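Local coordinates for protein HTH-type transcriptional repressor NemR (Escherichia coli, PDB 4YZE) that represses transcription of the nemRA-gloA operon by binding the NemR box and responds to electrophiles and reactive chlorine species such as bleach, at residues L152-S155 with Q160-Q163; L16-Q21 with S34-T39; N97-H102 with L174-S179; Q71-L76 with R133-L138. The protein carries 5 engineered substitutions. All coordinates share one frame; numbering follows the deposited sequence.

In the fold
From the N terminus, interaction 2 comes first. It closes a short loop of 12 residues and joins helix 10-26 to helix 33-40 in the DNA-binding part. Interaction 4 follows and spans 56 residues, tying helix 54-79 to helix 122-148. Interaction 3 starts inside that span and ends beyond it, so the two cross. It joins segment 97-102, where helix 84-97 ends, to the end of helix 158-179. Interaction 1 is nested within the loop closed by interaction 3 and fastens the 152-155 loop to helix 158-179. Interactions 1 and 4 touch where A162 and Q163 pack on I136. Interactions 1 and 3 share helix 158-179, and both reach the second subunit.

Interaction 1: residues L152-S155 with Q160-Q163; sequences LTFS and QQAQ. Engineered in segment 152-155: S155 (natural residue Cys).
F154 meets Q161 where the loop after helix 122-148 turns back onto helix 158-179. The contact belongs to the helical C-terminal domain of a TetR-family repressor. The tight part is apolar. CB of Q161 meets the F154 ring obliquely, and CG of Q161 lies beside it. CE2 of F154 is 3.7 Å from CB of Q161, and CD2 of F154 is 3.8 Å from CG of Q161. The two side chains run antiparallel alongside one another, and the ring and amide planes stand 86° apart. CG of Q161 lies anti to the backbone N (chi1 174°). R147 also holds F154, with a hydrogen bond to F154 O and a cation-pi contact with the ring. L143 and I196 also pack on both F154 and Q161. With an alanine here instead of F154, the ring is gone, and a gap is likely to open beside CB and CG of Q161, with R147 losing its cation-pi partner.

The loose part lies at S155, an engineered residue in place of Cys and exposed. The bend of Q161 at chi2 (62°) leaves NE2 of Q161 near S155 O, but at 4.1 Å it is too far for a hydrogen bond. The hydroxyl of S155 bonds instead to N194 of the second subunit. Within the loop, CD1 of L152 lies in the plane of the F154 ring, at its edge, 3.8 Å from CD1 of F154.

Interaction 2: residues L16-Q21 with S34-T39; sequences LATGEQ and SELLKT
T39, which meets T18 across the contact, sends two groups to one carbonyl oxygen, E35 O. The backbone N of T39 is 3.0 Å from E35 O, an ordinary helical bond. OG1 of T39 is modelled 2.5 Å from the same E35 O, so short that its exact length is doubtful. With the hydroxyl turned back onto its own helix, the methyl of T39 is the group that faces helix 10-26. T18 behaves in the same way. Its OG1 bonds to H14 O, one turn back, and its CG2 stands anti to the backbone N and points across. CG2 of T18 lies 3.7 Å from CG2 of T39.

The two helices belong to the TetR-type DNA-binding domain. Segment 34-39 lies in the predicted helix-turn-helix motif, and helix 10-26 packs against it. The axes of the two short segments approach to 9.6 Å, with 124° between their directions. No hydrogen bond joins 16-21 to 34-39, and methyl groups make most of the contact.

L36 carries the other half. Its CG is anti to the backbone N (chi1 -173°), which brings the end of the side chain closer to helix 10-26 than its CB bond alone would. CD2 of L36 lies against the bare backbone of G19, 3.5 Å from G19 N and 3.7 Å from G19 CA. CD2 of L36 also lies 3.7 Å from CG2 of T18, while L15 and L22 of helix 10-26 pack on L36.

Interaction 3: residues N97-H102 with L174-S179; sequences NQFSQH and LQAKIS. Engineered in segment 97-102: S100 (natural residue Cys).
F99 reaches A176 with the far end of its ring, and this apolar touch is the main contact. CE1 of F99 lies 3.8 Å from CB of A176, and CZ of F99 lies 4.0 Å from the same CB. The methyl meets the ring obliquely. CG of F99 stands anti to the backbone N (chi1 171°), which carries the ring over to the helix. CZ of F99 also comes within 3.9 Å of A176 O, a van der Waals contact with the backbone.

The hydrogen bonds lie within the helix. Q175 O accepts two donors from S179, which approach from opposite faces of its carbonyl plane. OG of S179 is 2.8 Å from Q175 O, and N of S179 is 3.1 Å from it. The hydroxyl sits 23° out of the plane. Both bonds lie in the last turn of helix 158-179.

Polar links to the second subunit lie close by. NZ of K177 bonds to S114 O of the second subunit, and R125 of that subunit takes K177 O and I178 O. The side chain of K177 is about 7 Å from that of C108, which plays a central role in the response to reactive chlorine species. At that distance K177 and C108 are not bonded in this reduced form.

F99 follows helix 84-97 and precedes strand 100-101, which pairs antiparallel with strand 104-105. L185 of helix 183-195 packs on both F99 and A176, so the contact sits where three helices and the small sheet come together.

Interaction 4: residues Q71-L76 with R133-L138; sequences QRLTEL and RGVIAL
Helix 54-79 connects the DNA-binding and regulatory parts in the TetR family, and here L73 and T74 set it against V135 and L138 of helix 122-148. The axes of the two short segments are almost parallel, at 4°, and 10.3 Å apart at their nearest. L73 is the central side chain. Its CD1 lies 3.7 Å from CD1 of L138 and 3.8 Å from CG1 of V135, so one methyl touches both partners. L73 and L138 lie side by side, pointing opposite ways, while L73 lies across V135, nearly perpendicular.

L138 also reaches T74. CD1 of L138 is 3.5 Å from OG1 of T74, and CD2 of L138 is 3.7 Å from it. Two methyls thus pack on an oxygen. The polar partner of the hydroxyl is H70 O, one turn back. OG1 of T74 sits beside the backbone N (chi1 -59°), which puts it anti to the carbonyl carbon and serves both the bond to H70 and the touch with L138.

No hydrogen bond crosses the contact. Y91 of helix 84-97 packs on L73 and V135, and Y166 of helix 158-179 adds to the cover of V135. V135 lies about 9 Å, side chain to side chain, from C108, which has a central role in the response to reactive chlorine species. Such apolar packing of a long linking helix on the regulatory bundle is typical of the all-helical TetR fold.

Interaction 1: residues L152-S155 with Q160-Q163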
loop_
_atom_site.group_PDB
_atom_site.type_symbol
_atom_site.label_atom_id
_atom_site.label_comp_id
_atom_site.label_asym_id
_atom_site.label_seq_id
_atom_site.Cartn_x
_atom_site.Cartn_y
_atom_site.Cartn_z
ATOM N N LEU A 152 4.341 -0.224 -27.949
ATOM C CA LEU A 152 4.526 0.659 -26.803
ATOM C C LEU A 152 5.985 0.923 -26.549
ATOM O O LEU A 152 6.833 0.113 -26.899
ATOM C CB LEU A 152 3.902 0.046 -25.545
ATOM C CG LEU A 152 4.298 -1.384 -25.159
ATOM C CD1 LEU A 152 5.615 -1.431 -24.389
ATOM C CD2 LEU A 152 3.198 -2.050 -24.345
ATOM N N THR A 153 6.260 2.037 -25.887
ATOM C CA THR A 153 7.626 2.407 -25.566
ATOM C C THR A 153 7.652 2.913 -24.128
ATOM O O THR A 153 6.635 3.409 -23.629
ATOM C CB THR A 153 8.175 3.478 -26.562
ATOM O OG1 THR A 153 9.600 3.563 -26.450
ATOM C CG2 THR A 153 7.546 4.842 -26.316
ATOM N N PHE A 154 8.796 2.747 -23.465
ATOM C CA PHE A 154 9.009 3.252 -22.112
ATOM C C PHE A 154 10.499 3.259 -21.789
ATOM O O PHE A 154 11.297 2.688 -22.518
ATOM C CB PHE A 154 8.258 2.395 -21.073
ATOM C CG PHE A 154 8.684 0.952 -21.053
ATOM C CD1 PHE A 154 8.077 0.023 -21.888
ATOM C CD2 PHE A 154 9.695 0.521 -20.198
ATOM C CE1 PHE A 154 8.469 -1.315 -21.875
ATOM C CE2 PHE A 154 10.104 -0.812 -20.180
ATOM C CZ PHE A 154 9.485 -1.734 -21.017
ATOM N N SER A 155 10.865 3.862 -20.661
ATOM C CA SER A 155 12.257 3.915 -20.230
ATOM C C SER A 155 12.667 2.689 -19.410
ATOM O O SER A 155 11.968 2.303 -18.476
ATOM C CB SER A 155 12.492 5.187 -19.411
ATOM O OG SER A 155 13.872 5.432 -19.213
ATOM N N GLN A 160 12.054 -3.957 -14.140
ATOM C CA GLN A 160 12.078 -2.703 -13.394
ATOM C C GLN A 160 10.769 -1.938 -13.603
ATOM O O GLN A 160 10.119 -1.514 -12.642
ATOM C CB GLN A 160 13.267 -1.847 -13.840
ATOM N N GLN A 161 10.356 -1.799 -14.856
ATOM C CA GLN A 161 9.159 -1.015 -15.126
ATOM C C GLN A 161 7.941 -1.758 -14.614
ATOM O O GLN A 161 7.019 -1.135 -14.101
ATOM C CB GLN A 161 9.024 -0.668 -16.620
ATOM C CG GLN A 161 7.707 0.026 -16.971
ATOM C CD GLN A 161 7.536 1.376 -16.276
ATOM O OE1 GLN A 161 6.692 1.539 -15.377
ATOM N NE2 GLN A 161 8.331 2.348 -16.690
ATOM N N ALA A 162 7.934 -3.084 -14.732
ATOM C CA ALA A 162 6.803 -3.860 -14.203
ATOM C C ALA A 162 6.638 -3.698 -12.689
ATOM O O ALA A 162 5.520 -3.680 -12.187
ATOM C CB ALA A 162 6.934 -5.341 -14.560
ATOM N N GLN A 163 7.747 -3.578 -11.972
ATOM C CA GLN A 163 7.701 -3.518 -10.516
ATOM C C GLN A 163 7.150 -2.180 -10.057
ATOM O O GLN A 163 6.400 -2.087 -9.077
ATOM C CB GLN A 163 9.103 -3.764 -9.951
ATOM C CG GLN A 163 9.527 -5.207 -10.131
ATOM C CD GLN A 163 10.981 -5.478 -9.780
ATOM O OE1 GLN A 163 11.405 -6.635 -9.738
ATOM N NE2 GLN A 163 11.749 -4.422 -9.525
#

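Interaction 2: residues L16-Q21 with S34-T39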
loop_
_atom_site.group_PDB
_atom_site.type_symbol
_atom_site.label_atom_id
_atom_site.label_comp_id
_atom_site.label_asym_id
_atom_site.label_seq_id
_atom_site.Cartn_x
_atom_site.Cartn_y
_atom_site.Cartn_z
ATOM N N LEU A 16 -12.287 -22.606 1.848
ATOM C CA LEU A 16 -11.329 -21.631 1.338
ATOM C C LEU A 16 -12.038 -20.341 0.929
ATOM O O LEU A 16 -11.604 -19.247 1.292
ATOM C CB LEU A 16 -10.532 -22.222 0.179
ATOM C CG LEU A 16 -9.633 -23.387 0.601
ATOM C CD1 LEU A 16 -9.073 -24.118 -0.614
ATOM C CD2 LEU A 16 -8.491 -22.907 1.510
ATOM N N ALA A 17 -13.159 -20.487 0.223
ATOM C CA ALA A 17 -13.933 -19.340 -0.261
ATOM C C ALA A 17 -14.460 -18.500 0.892
ATOM O O ALA A 17 -14.341 -17.270 0.889
ATOM C CB ALA A 17 -15.080 -19.803 -1.149
ATOM N N THR A 18 -15.054 -19.176 1.871
ATOM C CA THR A 18 -15.565 -18.510 3.064
ATOM C C THR A 18 -14.433 -17.769 3.768
ATOM O O THR A 18 -14.589 -16.606 4.142
ATOM C CB THR A 18 -16.176 -19.517 4.035
ATOM O OG1 THR A 18 -17.067 -20.385 3.322
ATOM C CG2 THR A 18 -16.934 -18.796 5.141
ATOM N N GLY A 19 -13.293 -18.444 3.934
ATOM C CA GLY A 19 -12.137 -17.847 4.579
ATOM C C GLY A 19 -11.666 -16.591 3.873
ATOM O O GLY A 19 -11.271 -15.619 4.521
ATOM N N GLU A 20 -11.706 -16.606 2.543
ATOM C CA GLU A 20 -11.281 -15.435 1.782
ATOM C C GLU A 20 -12.219 -14.256 2.042
ATOM O O GLU A 20 -11.754 -13.163 2.371
ATOM C CB GLU A 20 -11.157 -15.749 0.284
ATOM C CG GLU A 20 -10.776 -14.532 -0.570
ATOM C CD GLU A 20 -10.283 -14.896 -1.954
ATOM O OE1 GLU A 20 -10.102 -13.969 -2.771
ATOM O OE2 GLU A 20 -10.061 -16.099 -2.228
ATOM N N GLN A 21 -13.527 -14.487 1.932
ATOM C CA GLN A 21 -14.515 -13.439 2.192
ATOM C C GLN A 21 -14.327 -12.814 3.578
ATOM O O GLN A 21 -14.324 -11.588 3.717
ATOM C CB GLN A 21 -15.947 -13.976 2.034
ATOM N N SER A 34 -13.856 -20.490 14.803
ATOM C CA SER A 34 -15.275 -20.752 15.014
ATOM C C SER A 34 -16.150 -19.853 14.142
ATOM O O SER A 34 -17.193 -20.282 13.653
ATOM C CB SER A 34 -15.666 -20.646 16.498
ATOM O OG SER A 34 -15.465 -19.335 16.999
ATOM N N GLU A 35 -15.719 -18.615 13.928
ATOM C CA GLU A 35 -16.439 -17.729 13.023
ATOM C C GLU A 35 -16.423 -18.320 11.612
ATOM O O GLU A 35 -17.442 -18.350 10.914
ATOM C CB GLU A 35 -15.818 -16.332 13.038
ATOM C CG GLU A 35 -16.460 -15.352 12.061
ATOM C CD GLU A 35 -15.836 -13.969 12.133
ATOM O OE1 GLU A 35 -14.751 -13.840 12.742
ATOM O OE2 GLU A 35 -16.434 -13.013 11.586
ATOM N N LEU A 36 -15.257 -18.807 11.208
ATOM C CA LEU A 36 -15.099 -19.424 9.900
ATOM C C LEU A 36 -16.011 -20.644 9.752
ATOM O O LEU A 36 -16.733 -20.763 8.760
ATOM C CB LEU A 36 -13.639 -19.813 9.683
ATOM C CG LEU A 36 -13.182 -20.340 8.320
ATOM C CD1 LEU A 36 -13.312 -21.847 8.223
ATOM C CD2 LEU A 36 -13.946 -19.670 7.188
ATOM N N LEU A 37 -15.989 -21.541 10.739
ATOM C CA LEU A 37 -16.734 -22.789 10.617
ATOM C C LEU A 37 -18.241 -22.561 10.662
ATOM O O LEU A 37 -18.997 -23.233 9.962
ATOM C CB LEU A 37 -16.328 -23.775 11.709
ATOM C CG LEU A 37 -14.861 -24.151 11.848
ATOM C CD1 LEU A 37 -14.695 -25.139 12.993
ATOM C CD2 LEU A 37 -14.319 -24.731 10.559
ATOM N N LYS A 38 -18.679 -21.619 11.489
ATOM C CA LYS A 38 -20.107 -21.346 11.619
ATOM C C LYS A 38 -20.631 -20.696 10.344
ATOM O O LYS A 38 -21.742 -20.976 9.904
ATOM C CB LYS A 38 -20.385 -20.457 12.834
ATOM N N THR A 39 -19.814 -19.834 9.751
ATOM C CA THR A 39 -20.160 -19.177 8.496
ATOM C C THR A 39 -20.174 -20.174 7.326
ATOM O O THR A 39 -21.035 -20.103 6.443
ATOM C CB THR A 39 -19.178 -18.029 8.199
ATOM O OG1 THR A 39 -19.033 -17.204 9.366
ATOM C CG2 THR A 39 -19.666 -17.180 7.018
#

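Interaction 3: residues N97-H102 with L174-S179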
loop_
_atom_site.group_PDB
_atom_site.type_symbol
_atom_site.label_atom_id
_atom_site.label_comp_id
_atom_site.label_asym_id
_atom_site.label_seq_id
_atom_site.Cartn_x
_atom_site.Cartn_y
_atom_site.Cartn_z
ATOM N N ASN A 97 -12.676 -0.163 -12.102
ATOM C CA ASN A 97 -14.056 -0.649 -12.107
ATOM C C ASN A 97 -14.363 -1.486 -10.871
ATOM O O ASN A 97 -15.408 -1.340 -10.246
ATOM C CB ASN A 97 -14.318 -1.480 -13.361
ATOM C CG ASN A 97 -14.113 -0.694 -14.642
ATOM O OD1 ASN A 97 -14.125 0.535 -14.643
ATOM N ND2 ASN A 97 -13.921 -1.408 -15.746
ATOM N N GLN A 98 -13.427 -2.369 -10.537
ATOM C CA GLN A 98 -13.575 -3.312 -9.437
ATOM C C GLN A 98 -13.187 -2.696 -8.096
ATOM O O GLN A 98 -12.898 -3.414 -7.138
ATOM C CB GLN A 98 -12.722 -4.559 -9.702
ATOM C CG GLN A 98 -13.191 -5.359 -10.914
ATOM C CD GLN A 98 -12.228 -6.462 -11.312
ATOM O OE1 GLN A 98 -11.332 -6.833 -10.550
ATOM N NE2 GLN A 98 -12.409 -6.993 -12.517
ATOM N N PHE A 99 -13.184 -1.368 -8.034
ATOM C CA PHE A 99 -12.824 -0.666 -6.809
ATOM C C PHE A 99 -13.931 -0.822 -5.770
ATOM O O PHE A 99 -13.682 -1.234 -4.631
ATOM C CB PHE A 99 -12.555 0.812 -7.098
ATOM C CG PHE A 99 -12.394 1.648 -5.865
ATOM C CD1 PHE A 99 -11.458 1.306 -4.896
ATOM C CD2 PHE A 99 -13.179 2.780 -5.673
ATOM C CE1 PHE A 99 -11.318 2.076 -3.746
ATOM C CE2 PHE A 99 -13.041 3.556 -4.533
ATOM C CZ PHE A 99 -12.109 3.201 -3.568
ATOM N N SER A 100 -15.152 -0.485 -6.163
ATOM C CA SER A 100 -16.307 -0.781 -5.336
ATOM C C SER A 100 -17.424 -1.360 -6.182
ATOM O O SER A 100 -17.456 -1.179 -7.400
ATOM C CB SER A 100 -16.797 0.468 -4.610
ATOM N N GLN A 101 -18.333 -2.072 -5.531
ATOM C CA GLN A 101 -19.525 -2.567 -6.200
ATOM C C GLN A 101 -20.757 -2.161 -5.398
ATOM O O GLN A 101 -20.772 -2.286 -4.174
ATOM C CB GLN A 101 -19.453 -4.088 -6.371
ATOM N N HIS A 102 -21.774 -1.651 -6.089
ATOM C CA HIS A 102 -23.040 -1.268 -5.458
ATOM C C HIS A 102 -22.879 -0.319 -4.260
ATOM O O HIS A 102 -23.659 -0.371 -3.302
ATOM C CB HIS A 102 -23.841 -2.514 -5.059
ATOM N N LEU A 174 -4.247 1.631 -1.920
ATOM C CA LEU A 174 -4.156 1.907 -0.500
ATOM C C LEU A 174 -4.735 3.276 -0.258
ATOM O O LEU A 174 -5.624 3.473 0.576
ATOM C CB LEU A 174 -2.692 1.898 -0.057
ATOM C CG LEU A 174 -2.266 0.782 0.890
ATOM C CD1 LEU A 174 -0.931 1.099 1.545
ATOM C CD2 LEU A 174 -3.320 0.573 1.929
ATOM N N GLN A 175 -4.230 4.222 -1.030
ATOM C CA GLN A 175 -4.653 5.599 -0.926
ATOM C C GLN A 175 -6.113 5.800 -1.299
ATOM O O GLN A 175 -6.779 6.659 -0.726
ATOM C CB GLN A 175 -3.786 6.439 -1.847
ATOM C CG GLN A 175 -3.868 7.893 -1.560
ATOM C CD GLN A 175 -2.746 8.640 -2.204
ATOM O OE1 GLN A 175 -1.842 8.042 -2.796
ATOM N NE2 GLN A 175 -2.791 9.958 -2.105
ATOM N N ALA A 176 -6.608 5.056 -2.291
ATOM C CA ALA A 176 -8.023 5.198 -2.674
ATOM C C ALA A 176 -8.868 4.747 -1.483
ATOM O O ALA A 176 -9.875 5.354 -1.141
ATOM C CB ALA A 176 -8.339 4.351 -3.894
ATOM N N LYS A 177 -8.432 3.665 -0.848
ATOM C CA LYS A 177 -9.192 3.049 0.226
ATOM C C LYS A 177 -9.280 4.012 1.407
ATOM O O LYS A 177 -10.375 4.300 1.914
ATOM C CB LYS A 177 -8.491 1.753 0.633
ATOM C CG LYS A 177 -9.138 0.988 1.742
ATOM C CD LYS A 177 -8.317 -0.278 1.947
ATOM C CE LYS A 177 -8.631 -0.980 3.242
ATOM N NZ LYS A 177 -7.513 -1.906 3.595
ATOM N N ILE A 178 -8.127 4.535 1.809
ATOM C CA ILE A 178 -8.055 5.483 2.910
ATOM C C ILE A 178 -8.902 6.716 2.675
ATOM O O ILE A 178 -9.682 7.092 3.542
ATOM C CB ILE A 178 -6.612 5.915 3.201
ATOM C CG1 ILE A 178 -5.817 4.753 3.783
ATOM C CG2 ILE A 178 -6.582 7.055 4.200
ATOM C CD1 ILE A 178 -4.330 4.992 3.763
ATOM N N SER A 179 -8.750 7.345 1.515
ATOM C CA SER A 179 -9.461 8.584 1.244
ATOM C C SER A 179 -10.873 8.358 0.732
ATOM O O SER A 179 -11.607 9.321 0.543
ATOM C CB SER A 179 -8.720 9.401 0.196
ATOM O OG SER A 179 -8.705 8.722 -1.051
#

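Interaction 4: residues Q71-L76 with R133-L138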
loop_
_atom_site.group_PDB
_atom_site.type_symbol
_atom_site.label_atom_id
_atom_site.label_comp_id
_atom_site.label_asym_id
_atom_site.label_seq_id
_atom_site.Cartn_x
_atom_site.Cartn_y
_atom_site.Cartn_z
ATOM N N GLN A 71 -4.454 -16.232 -13.308
ATOM C CA GLN A 71 -5.082 -16.724 -14.530
ATOM C C GLN A 71 -5.886 -15.604 -15.189
ATOM O O GLN A 71 -5.718 -15.342 -16.384
ATOM C CB GLN A 71 -5.972 -17.940 -14.231
ATOM C CG GLN A 71 -6.339 -18.789 -15.452
ATOM C CD GLN A 71 -5.123 -19.409 -16.140
ATOM O OE1 GLN A 71 -4.629 -18.888 -17.142
ATOM N NE2 GLN A 71 -4.637 -20.528 -15.602
ATOM N N ARG A 72 -6.743 -14.936 -14.412
ATOM C CA ARG A 72 -7.471 -13.777 -14.933
ATOM C C ARG A 72 -6.522 -12.778 -15.601
ATOM O O ARG A 72 -6.744 -12.362 -16.739
ATOM C CB ARG A 72 -8.245 -13.068 -13.825
ATOM C CG ARG A 72 -9.588 -13.678 -13.487
ATOM C CD ARG A 72 -10.429 -12.706 -12.657
ATOM N NE ARG A 72 -9.808 -12.393 -11.369
ATOM C CZ ARG A 72 -9.840 -13.202 -10.310
ATOM N NH1 ARG A 72 -10.450 -14.380 -10.385
ATOM N NH2 ARG A 72 -9.259 -12.841 -9.174
ATOM N N LEU A 73 -5.462 -12.408 -14.887
ATOM C CA LEU A 73 -4.473 -11.459 -15.383
ATOM C C LEU A 73 -3.788 -11.979 -16.657
ATOM O O LEU A 73 -3.521 -11.205 -17.569
ATOM C CB LEU A 73 -3.425 -11.188 -14.305
ATOM C CG LEU A 73 -2.805 -9.788 -14.188
ATOM C CD1 LEU A 73 -1.322 -9.864 -13.875
ATOM C CD2 LEU A 73 -3.063 -8.901 -15.402
ATOM N N THR A 74 -3.508 -13.283 -16.710
ATOM C CA THR A 74 -2.899 -13.888 -17.891
ATOM C C THR A 74 -3.805 -13.724 -19.109
ATOM O O THR A 74 -3.350 -13.321 -20.178
ATOM C CB THR A 74 -2.604 -15.388 -17.704
ATOM O OG1 THR A 74 -1.720 -15.579 -16.596
ATOM C CG2 THR A 74 -1.941 -15.951 -18.966
ATOM N N GLU A 75 -5.087 -14.034 -18.940
ATOM C CA GLU A 75 -6.048 -13.900 -20.024
ATOM C C GLU A 75 -6.146 -12.450 -20.480
ATOM O O GLU A 75 -6.270 -12.176 -21.675
ATOM C CB GLU A 75 -7.416 -14.425 -19.585
ATOM C CG GLU A 75 -7.373 -15.868 -19.095
ATOM C CD GLU A 75 -8.729 -16.396 -18.657
ATOM O OE1 GLU A 75 -9.131 -16.140 -17.497
ATOM O OE2 GLU A 75 -9.386 -17.079 -19.475
ATOM N N LEU A 76 -6.080 -11.524 -19.527
ATOM C CA LEU A 76 -6.166 -10.102 -19.846
ATOM C C LEU A 76 -4.968 -9.667 -20.690
ATOM O O LEU A 76 -5.130 -8.983 -21.698
ATOM C CB LEU A 76 -6.217 -9.276 -18.559
ATOM C CG LEU A 76 -6.941 -7.928 -18.497
ATOM C CD1 LEU A 76 -6.257 -7.019 -17.490
ATOM C CD2 LEU A 76 -7.049 -7.234 -19.854
ATOM N N ARG A 133 5.054 -11.620 -7.069
ATOM C CA ARG A 133 6.043 -11.934 -8.108
ATOM C C ARG A 133 5.377 -12.392 -9.405
ATOM O O ARG A 133 5.794 -11.983 -10.497
ATOM C CB ARG A 133 7.063 -12.977 -7.625
ATOM C CG ARG A 133 8.272 -12.378 -6.903
ATOM C CD ARG A 133 9.483 -13.361 -6.859
ATOM N NE ARG A 133 9.030 -14.716 -6.603
ATOM C CZ ARG A 133 8.716 -15.170 -5.392
ATOM N NH1 ARG A 133 8.847 -14.379 -4.331
ATOM N NH2 ARG A 133 8.278 -16.409 -5.243
ATOM N N GLY A 134 4.329 -13.210 -9.277
ATOM C CA GLY A 134 3.538 -13.652 -10.414
ATOM C C GLY A 134 2.916 -12.495 -11.194
ATOM O O GLY A 134 2.933 -12.493 -12.429
ATOM N N VAL A 135 2.358 -11.508 -10.495
ATOM C CA VAL A 135 1.714 -10.396 -11.205
ATOM C C VAL A 135 2.770 -9.592 -11.956
ATOM O O VAL A 135 2.598 -9.231 -13.116
ATOM C CB VAL A 135 0.952 -9.452 -10.253
ATOM C CG1 VAL A 135 0.462 -8.182 -10.995
ATOM C CG2 VAL A 135 -0.234 -10.175 -9.571
ATOM N N ILE A 136 3.865 -9.315 -11.265
ATOM C CA ILE A 136 4.934 -8.514 -11.800
ATOM C C ILE A 136 5.507 -9.179 -13.049
ATOM O O ILE A 136 5.744 -8.519 -14.056
ATOM C CB ILE A 136 6.028 -8.305 -10.745
ATOM C CG1 ILE A 136 5.496 -7.370 -9.642
ATOM C CG2 ILE A 136 7.281 -7.736 -11.392
ATOM C CD1 ILE A 136 6.337 -7.359 -8.365
ATOM N N ALA A 137 5.695 -10.492 -12.994
ATOM C CA ALA A 137 6.271 -11.206 -14.131
ATOM C C ALA A 137 5.318 -11.179 -15.332
ATOM O O ALA A 137 5.769 -11.092 -16.460
ATOM C CB ALA A 137 6.671 -12.647 -13.752
ATOM N N LEU A 138 4.008 -11.209 -15.099
ATOM C CA LEU A 138 3.068 -11.095 -16.212
ATOM C C LEU A 138 3.122 -9.706 -16.875
ATOM O O LEU A 138 3.121 -9.596 -18.117
ATOM C CB LEU A 138 1.647 -11.432 -15.770
ATOM C CG LEU A 138 1.364 -12.921 -15.554
ATOM C CD1 LEU A 138 0.007 -13.117 -14.894
ATOM C CD2 LEU A 138 1.445 -13.685 -16.881
#